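2-keto acid:ferredoxin oxidoreductase subunit alpha (Pyrococcus furiosus, PDB 4WBX) probably serves as the alpha subunit of an enzyme that oxidises 2-oxoglutarate with coenzyme A to succinyl-CoA and carbon dioxide, passing the electrons to ferredoxin. Local coordinates at the interface of chains A and B. Coordinates in Å, arbitrary orientation; residue numbers count along the deposited sequence, not the author numbering. Chains: chain A/B, 2-keto acid:ferredoxin oxidoreductase subunit alpha.

The interface of chains A and B. Residues chain A 140, 144, 354-355, 358; chain B 140, 144.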
# COMPACT_ATOMS: atom_id res chain seq x y z
N MET A 140 -9.99 5.30 20.41
CA MET A 140 -9.20 4.13 20.76
C MET A 140 -8.12 3.85 19.71
O MET A 140 -6.96 3.55 20.04
CB MET A 140 -10.09 2.91 20.96
CG MET A 140 -11.00 3.00 22.21
SD MET A 140 -10.08 3.40 23.72
CE MET A 140 -10.05 1.81 24.52
N TRP A 144 -4.26 2.89 20.45
CA TRP A 144 -3.83 1.49 20.39
C TRP A 144 -3.69 0.89 18.98
O TRP A 144 -3.59 -0.33 18.84
CB TRP A 144 -4.84 0.63 21.14
CG TRP A 144 -5.05 0.87 22.60
CD1 TRP A 144 -6.19 1.35 23.19
CD2 TRP A 144 -4.14 0.56 23.67
NE1 TRP A 144 -6.03 1.39 24.55
CE2 TRP A 144 -4.79 0.90 24.87
CE3 TRP A 144 -2.85 0.02 23.72
CZ2 TRP A 144 -4.17 0.74 26.12
CZ3 TRP A 144 -2.24 -0.14 24.96
CH2 TRP A 144 -2.90 0.22 26.14
N GLY A 354 -18.80 4.13 22.72
CA GLY A 354 -18.12 3.98 23.98
C GLY A 354 -16.64 3.76 23.78
O GLY A 354 -16.22 2.68 23.35
N GLN A 355 -15.84 4.78 24.06
CA GLN A 355 -14.40 4.70 23.89
C GLN A 355 -13.78 5.55 24.97
O GLN A 355 -12.99 5.07 25.77
CB GLN A 355 -13.95 5.19 22.50
CG GLN A 355 -14.57 4.43 21.33
CD GLN A 355 -14.16 4.97 19.97
OE1 GLN A 355 -13.25 5.81 19.84
NE2 GLN A 355 -14.83 4.49 18.93
N HIS A 358 -14.74 4.03 28.33
CA HIS A 358 -13.97 2.94 28.91
C HIS A 358 -12.84 3.47 29.76
O HIS A 358 -12.58 2.94 30.83
CB HIS A 358 -13.39 2.02 27.83
CG HIS A 358 -14.42 1.22 27.10
ND1 HIS A 358 -14.75 -0.07 27.45
CD2 HIS A 358 -15.18 1.52 26.01
CE1 HIS A 358 -15.68 -0.53 26.63
NE2 HIS A 358 -15.96 0.41 25.75
N MET B 140 -4.41 -5.12 22.34
CA MET B 140 -5.25 -3.95 22.13
C MET B 140 -5.47 -3.67 20.63
O MET B 140 -6.59 -3.38 20.20
CB MET B 140 -4.65 -2.72 22.82
CG MET B 140 -4.69 -2.80 24.36
SD MET B 140 -6.33 -3.19 25.01
CE MET B 140 -6.84 -1.60 25.62
N TRP B 144 -8.99 -2.72 18.88
CA TRP B 144 -9.29 -1.32 18.57
C TRP B 144 -8.55 -0.74 17.35
O TRP B 144 -8.54 0.48 17.17
CB TRP B 144 -8.94 -0.45 19.76
CG TRP B 144 -9.66 -0.68 21.05
CD1 TRP B 144 -9.11 -1.16 22.22
CD2 TRP B 144 -11.02 -0.36 21.35
NE1 TRP B 144 -10.06 -1.18 23.20
CE2 TRP B 144 -11.24 -0.70 22.70
CE3 TRP B 144 -12.08 0.17 20.61
CZ2 TRP B 144 -12.48 -0.52 23.33
CZ3 TRP B 144 -13.32 0.34 21.22
CH2 TRP B 144 -13.51 -0.00 22.57
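A:Met140 lies over one face of the B:Trp144 indole, and B:Met140 covers A:Trp144 in the same way, a reciprocal pair of methionine-on-tryptophan contacts about the two-fold axis relating two alpha subunits. The overlap spans both rings: A:Met140 CG stands 3.4 Å from the centroid of the six-membered ring of B:Trp144, whereas the terminal methyl, CE, sits 3.6 Å from that of the five-membered ring. Both are CH-pi contacts. The methionine reaches both rings because its chain is bent at chi2 (-52°) and again at chi3, which folds CE back across the indole. CB joins the packing, 3.4 Å from B:Trp144 CD2 at the ring fusion. Near the axis the two indoles also meet each other, A:Trp144 CD1 to B:Trp144 CD1 at 4.0 Å.

At its far rim B:Trp144 meets a second wall from chain A. It points its benzo rim at one face of the imidazole of A:His358, on helix 356-363, with CZ2 above that face and offset toward the rim; the contact is edge-to-face, the planes turned by 72° and the centroids 5.5 Å apart. The carbonyl O of A:Gly354 lies 3.9 Å from CH2 of the same tryptophan. No nitrogen or oxygen pair bonds across this patch, so shape and apolar packing carry the contact here. An alanine in place of B:Trp144 would probably open a gap beneath A:Met140, leaving its methyl without an aromatic face and the A:His358 ring without its indole partner.

Both residues lie on helix 139-144 of their chain, and the two-fold sets the methionine of one chain against the tryptophan of the other twice. The four-copy deposited assembly does not by itself establish that this pairing is physiological. On the chain A side, A:Gln355, which only grazes B:Trp144, receives a weak hydrogen bond from the backbone N of A:Met140 at its side-chain amide oxygen, with OE1 3.4 Å from N and 157° at the hydrogen.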